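Local atomic coordinates of magnesium transporter, putative (Shewanella oneidensis MR-1, PDB entry 3KXR), a protein that probably belongs to a membrane transporter that carries magnesium or related cations, of which this chain holds the paired CBS domains and part of the N-terminal domain. Residues 86-100 against 148-162. Numbering follows the deposited sequence.
Sequences DCNDNLFIVDEADKY and IELPVIDDAGELIGR
Glu149 reaches from strand 149-153 into the loop before strand 90-94. Glu149 OE2 accepts three hydrogen bonds: from Asn88 ND2 (3.0 Å), Asp89 N (2.9 Å) and Asn90 N (2.9 Å). The two backbone N-H groups meet OE2 nearly along its C-O axis, whereas Asn88 ND2 binds the syn lone pair of OE2. This bonding probably stabilises the buried carboxylate as an anion. Its other oxygen, OE1, forms a salt bridge with Arg162 NH1, which lies above the carboxylate plane. The Arg162 guanidinium also grips Asp86 O end-on, through NH2 (2.8 Å) and NH1, with the oxygen in its plane.

Pro151 CB sits over one face of the Phe92 ring, 3.8 Å from its centroid, a CH-pi contact. Leu159 CD2 packs against Phe92 CB and Val94 CG1. Leu159 CG is anti to its own N (chi1 179°), which carries CD2 to strand 90-94.

The hairpin turns join through Leu159 N to Asp98 O (3.1 Å) and Tyr100 N to Gly157 O (3.0 Å). Lys99 NZ adds a salt bridge to Glu158 OE2. Further out, Arg166 pairs with Asp86, and Leu159 also touches Val66 of strand 66-68. The arrangement joins the sheets of two CBS motifs face to face, as in a CBS-pair (Bateman) module.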
loop_
_atom_site.group_PDB
_atom_site.type_symbol
_atom_site.label_atom_id
_atom_site.label_comp_id
_atom_site.label_asym_id
_atom_site.label_seq_id
_atom_site.Cartn_x
_atom_site.Cartn_y
_atom_site.Cartn_z
ATOM N N ASP A 86 23.692 5.479 1.518
ATOM C CA ASP A 86 24.358 6.641 2.063
ATOM C C ASP A 86 25.047 6.323 3.401
ATOM O O ASP A 86 24.483 5.633 4.259
ATOM C CB ASP A 86 23.333 7.766 2.249
ATOM C CG ASP A 86 23.970 9.103 2.523
ATOM O OD1 ASP A 86 24.995 9.431 1.897
ATOM O OD2 ASP A 86 23.437 9.844 3.365
ATOM N N CYS A 87 26.264 6.820 3.571
ATOM C CA CYS A 87 26.976 6.716 4.835
ATOM C C CYS A 87 27.003 5.334 5.370
ATOM O O CYS A 87 26.609 5.098 6.502
ATOM C CB CYS A 87 26.317 7.565 5.901
ATOM S SG CYS A 87 26.775 9.220 5.764
ATOM N N ASN A 88 27.483 4.414 4.560
ATOM C CA ASN A 88 27.421 3.050 4.932
ATOM C C ASN A 88 28.753 2.425 4.757
ATOM O O ASN A 88 29.263 2.371 3.657
ATOM C CB ASN A 88 26.421 2.330 4.067
ATOM C CG ASN A 88 26.366 0.848 4.366
ATOM O OD1 ASN A 88 26.465 0.039 3.444
ATOM N ND2 ASN A 88 26.214 0.482 5.659
ATOM N N ASP A 89 29.341 1.967 5.848
ATOM C CA ASP A 89 30.439 1.030 5.714
ATOM C C ASP A 89 30.514 0.013 6.841
ATOM O O ASP A 89 31.561 -0.566 7.075
ATOM C CB ASP A 89 31.754 1.784 5.558
ATOM C CG ASP A 89 32.223 2.348 6.848
ATOM O OD1 ASP A 89 31.409 2.356 7.823
ATOM O OD2 ASP A 89 33.411 2.741 6.892
ATOM N N ASN A 90 29.382 -0.214 7.504
ATOM C CA ASN A 90 29.269 -1.201 8.554
ATOM C C ASN A 90 28.023 -2.012 8.333
ATOM O O ASN A 90 27.097 -1.598 7.647
ATOM C CB ASN A 90 29.223 -0.531 9.931
ATOM C CG ASN A 90 30.549 -0.012 10.351
ATOM O OD1 ASN A 90 31.574 -0.459 9.860
ATOM N ND2 ASN A 90 30.560 0.938 11.254
ATOM N N LEU A 91 27.995 -3.172 8.959
ATOM C CA LEU A 91 26.844 -4.052 8.852
ATOM C C LEU A 91 26.551 -4.630 10.241
ATOM O O LEU A 91 27.472 -4.944 11.004
ATOM C CB LEU A 91 27.160 -5.100 7.800
ATOM C CG LEU A 91 26.189 -6.186 7.398
ATOM C CD1 LEU A 91 26.521 -6.648 5.976
ATOM C CD2 LEU A 91 26.359 -7.299 8.395
ATOM N N PHE A 92 25.279 -4.704 10.586
ATOM C CA PHE A 92 24.887 -5.021 11.941
ATOM C C PHE A 92 24.392 -6.443 12.050
ATOM O O PHE A 92 23.687 -6.912 11.165
ATOM C CB PHE A 92 23.820 -4.023 12.394
ATOM C CG PHE A 92 24.261 -2.613 12.234
ATOM C CD1 PHE A 92 25.489 -2.199 12.736
ATOM C CD2 PHE A 92 23.501 -1.700 11.524
ATOM C CE1 PHE A 92 25.924 -0.888 12.559
ATOM C CE2 PHE A 92 23.939 -0.375 11.347
ATOM C CZ PHE A 92 25.152 0.017 11.861
ATOM N N ILE A 93 24.780 -7.130 13.120
ATOM C CA ILE A 93 24.413 -8.525 13.321
ATOM C C ILE A 93 23.441 -8.622 14.446
ATOM O O ILE A 93 23.676 -8.054 15.526
ATOM C CB ILE A 93 25.632 -9.404 13.665
ATOM C CG1 ILE A 93 26.700 -9.248 12.598
ATOM C CG2 ILE A 93 25.251 -10.884 13.804
ATOM C CD1 ILE A 93 26.255 -9.582 11.202
ATOM N N VAL A 94 22.351 -9.350 14.214
ATOM C CA VAL A 94 21.340 -9.552 15.239
ATOM C C VAL A 94 21.110 -11.042 15.462
ATOM O O VAL A 94 21.363 -11.871 14.577
ATOM C CB VAL A 94 19.985 -8.883 14.836
ATOM C CG1 VAL A 94 20.140 -7.348 14.766
ATOM C CG2 VAL A 94 19.456 -9.457 13.530
ATOM N N ASP A 95 20.622 -11.390 16.656
ATOM C CA ASP A 95 20.195 -12.764 16.905
ATOM C C ASP A 95 18.770 -12.971 16.412
ATOM O O ASP A 95 18.183 -12.076 15.795
ATOM C CB ASP A 95 20.351 -13.137 18.377
ATOM C CG ASP A 95 19.373 -12.446 19.293
ATOM O OD1 ASP A 95 18.372 -11.815 18.862
ATOM O OD2 ASP A 95 19.627 -12.588 20.507
ATOM N N GLU A 96 18.214 -14.144 16.677
ATOM C CA GLU A 96 16.907 -14.467 16.122
ATOM C C GLU A 96 15.753 -13.714 16.794
ATOM O O GLU A 96 14.670 -13.704 16.256
ATOM C CB GLU A 96 16.668 -15.971 16.142
ATOM C CG GLU A 96 16.032 -16.470 17.398
ATOM C CD GLU A 96 15.729 -17.964 17.339
ATOM O OE1 GLU A 96 16.088 -18.607 16.297
ATOM O OE2 GLU A 96 15.142 -18.472 18.344
ATOM N N ALA A 97 15.979 -13.098 17.950
ATOM C CA ALA A 97 14.976 -12.208 18.555
ATOM C C ALA A 97 15.268 -10.746 18.193
ATOM O O ALA A 97 14.706 -9.839 18.788
ATOM C CB ALA A 97 14.945 -12.389 20.073
ATOM N N ASP A 98 16.150 -10.515 17.222
ATOM C CA ASP A 98 16.454 -9.157 16.720
ATOM C C ASP A 98 17.278 -8.322 17.690
ATOM O O ASP A 98 17.343 -7.110 17.540
ATOM C CB ASP A 98 15.161 -8.371 16.370
ATOM C CG ASP A 98 14.943 -8.191 14.873
ATOM O OD1 ASP A 98 15.764 -7.530 14.181
ATOM O OD2 ASP A 98 13.895 -8.686 14.376
ATOM N N LYS A 99 17.895 -8.954 18.680
ATOM C CA LYS A 99 18.777 -8.239 19.594
ATOM C C LYS A 99 20.059 -7.913 18.878
ATOM O O LYS A 99 20.664 -8.788 18.279
ATOM C CB LYS A 99 19.114 -9.087 20.823
ATOM C CG LYS A 99 17.877 -9.609 21.544
ATOM C CD LYS A 99 17.070 -8.485 22.253
ATOM C CE LYS A 99 15.667 -8.977 22.716
ATOM N NZ LYS A 99 14.533 -8.358 21.914
ATOM N N TYR A 100 20.471 -6.662 18.957
ATOM C CA TYR A 100 21.732 -6.255 18.404
ATOM C C TYR A 100 22.833 -6.998 19.126
ATOM O O TYR A 100 22.886 -6.938 20.328
ATOM C CB TYR A 100 21.928 -4.765 18.597
ATOM C CG TYR A 100 23.309 -4.244 18.282
ATOM C CD1 TYR A 100 23.728 -4.065 16.977
ATOM C CD2 TYR A 100 24.173 -3.879 19.285
ATOM C CE1 TYR A 100 24.965 -3.568 16.675
ATOM C CE2 TYR A 100 25.444 -3.395 18.992
ATOM C CZ TYR A 100 25.814 -3.228 17.678
ATOM O OH TYR A 100 27.068 -2.750 17.380
ATOM N N ILE A 148 30.806 6.384 10.333
ATOM C CA ILE A 148 29.925 7.246 9.571
ATOM C C ILE A 148 28.447 6.877 9.796
ATOM O O ILE A 148 27.534 7.478 9.206
ATOM C CB ILE A 148 30.328 7.293 8.057
ATOM C CG1 ILE A 148 30.253 5.918 7.372
ATOM C CG2 ILE A 148 31.733 7.863 7.926
ATOM C CD1 ILE A 148 30.469 5.952 5.757
ATOM N N GLU A 149 28.206 5.920 10.683
ATOM C CA GLU A 149 26.850 5.586 11.062
ATOM C C GLU A 149 26.923 4.862 12.366
ATOM O O GLU A 149 27.922 4.198 12.653
ATOM C CB GLU A 149 26.227 4.659 10.015
ATOM C CG GLU A 149 26.982 3.328 9.867
ATOM C CD GLU A 149 26.541 2.452 8.688
ATOM O OE1 GLU A 149 25.317 2.242 8.494
ATOM O OE2 GLU A 149 27.443 1.933 7.989
ATOM N N LEU A 150 25.858 4.931 13.140
ATOM C CA LEU A 150 25.774 4.087 14.320
ATOM C C LEU A 150 24.413 3.404 14.389
ATOM O O LEU A 150 23.400 4.003 14.030
ATOM C CB LEU A 150 25.972 4.909 15.588
ATOM C CG LEU A 150 27.388 5.363 15.972
ATOM C CD1 LEU A 150 27.339 6.252 17.237
ATOM C CD2 LEU A 150 28.300 4.147 16.177
ATOM N N PRO A 151 24.384 2.166 14.878
ATOM C CA PRO A 151 23.123 1.496 15.126
ATOM C C PRO A 151 22.401 2.079 16.328
ATOM O O PRO A 151 23.043 2.519 17.310
ATOM C CB PRO A 151 23.550 0.054 15.425
ATOM C CG PRO A 151 24.875 0.195 15.993
ATOM C CD PRO A 151 25.515 1.381 15.384
ATOM N N VAL A 152 21.077 2.053 16.249
ATOM C CA VAL A 152 20.226 2.460 17.330
ATOM C C VAL A 152 19.424 1.257 17.843
ATOM O O VAL A 152 18.843 0.501 17.074
ATOM C CB VAL A 152 19.287 3.576 16.869
ATOM C CG1 VAL A 152 18.365 3.971 18.004
ATOM C CG2 VAL A 152 20.100 4.779 16.380
ATOM N N ILE A 153 19.423 1.075 19.150
ATOM C CA ILE A 153 18.646 0.009 19.769
ATOM C C ILE A 153 17.554 0.590 20.677
ATOM O O ILE A 153 17.674 1.705 21.198
ATOM C CB ILE A 153 19.539 -0.964 20.580
ATOM C CG1 ILE A 153 20.297 -0.224 21.689
ATOM C CG2 ILE A 153 20.503 -1.721 19.661
ATOM C CD1 ILE A 153 20.907 -1.151 22.693
ATOM N N ASP A 154 16.481 -0.170 20.844
ATOM C CA ASP A 154 15.384 0.239 21.693
ATOM C C ASP A 154 15.710 -0.201 23.107
ATOM O O ASP A 154 16.780 -0.709 23.338
ATOM C CB ASP A 154 14.043 -0.303 21.163
ATOM C CG ASP A 154 13.868 -1.790 21.370
ATOM O OD1 ASP A 154 14.692 -2.399 22.095
ATOM O OD2 ASP A 154 12.885 -2.350 20.821
ATOM N N ASP A 155 14.816 0.005 24.064
ATOM C CA ASP A 155 15.133 -0.373 25.457
ATOM C C ASP A 155 15.073 -1.883 25.693
ATOM O O ASP A 155 15.544 -2.339 26.721
ATOM C CB ASP A 155 14.232 0.357 26.477
ATOM C CG ASP A 155 12.747 0.220 26.152
ATOM O OD1 ASP A 155 12.412 -0.443 25.137
ATOM O OD2 ASP A 155 11.904 0.787 26.898
ATOM N N ALA A 156 14.483 -2.646 24.766
ATOM C CA ALA A 156 14.518 -4.126 24.804
ATOM C C ALA A 156 15.815 -4.735 24.215
ATOM O O ALA A 156 15.978 -5.949 24.230
ATOM C CB ALA A 156 13.306 -4.695 24.058
ATOM N N GLY A 157 16.710 -3.899 23.678
ATOM C CA GLY A 157 17.950 -4.357 23.041
ATOM C C GLY A 157 17.854 -4.621 21.547
ATOM O O GLY A 157 18.827 -5.038 20.939
ATOM N N GLU A 158 16.682 -4.382 20.965
ATOM C CA GLU A 158 16.443 -4.668 19.561
ATOM C C GLU A 158 16.968 -3.569 18.678
ATOM O O GLU A 158 16.751 -2.381 18.919
ATOM C CB GLU A 158 14.960 -4.846 19.245
ATOM C CG GLU A 158 14.298 -5.999 19.991
ATOM C CD GLU A 158 12.859 -6.280 19.525
ATOM O OE1 GLU A 158 12.379 -5.662 18.525
ATOM O OE2 GLU A 158 12.227 -7.149 20.162
ATOM N N LEU A 159 17.641 -3.986 17.624
ATOM C CA LEU A 159 18.158 -3.065 16.632
ATOM C C LEU A 159 16.983 -2.497 15.881
ATOM O O LEU A 159 16.332 -3.215 15.170
ATOM C CB LEU A 159 19.062 -3.832 15.654
ATOM C CG LEU A 159 19.669 -3.016 14.540
ATOM C CD1 LEU A 159 20.436 -1.853 15.180
ATOM C CD2 LEU A 159 20.549 -3.926 13.678
ATOM N N ILE A 160 16.692 -1.216 16.040
ATOM C CA ILE A 160 15.574 -0.637 15.303
ATOM C C ILE A 160 15.976 0.164 14.063
ATOM O O ILE A 160 15.120 0.482 13.231
ATOM C CB ILE A 160 14.690 0.210 16.198
ATOM C CG1 ILE A 160 15.434 1.463 16.637
ATOM C CG2 ILE A 160 14.202 -0.631 17.399
ATOM C CD1 ILE A 160 14.659 2.269 17.686
ATOM N N GLY A 161 17.255 0.485 13.913
ATOM C CA GLY A 161 17.701 1.279 12.756
ATOM C C GLY A 161 19.060 1.918 12.975
ATOM O O GLY A 161 19.808 1.512 13.854
ATOM N N ARG A 162 19.382 2.933 12.186
ATOM C CA ARG A 162 20.678 3.588 12.328
ATOM C C ARG A 162 20.546 5.094 12.203
ATOM O O ARG A 162 19.545 5.587 11.699
ATOM C CB ARG A 162 21.620 3.086 11.249
ATOM C CG ARG A 162 21.339 3.687 9.907
ATOM C CD ARG A 162 22.101 3.010 8.808
ATOM N NE ARG A 162 21.782 3.634 7.537
ATOM C CZ ARG A 162 22.644 4.130 6.645
ATOM N NH1 ARG A 162 23.964 4.102 6.818
ATOM N NH2 ARG A 162 22.168 4.678 5.548
HETATM O O HOH W 1 30.787 3.530 10.171
HETATM O O HOH W 2 24.423 -0.486 7.771
HETATM O O HOH W 3 28.577 1.555 13.116
HETATM O O HOH W 4 21.227 -5.494 21.937
#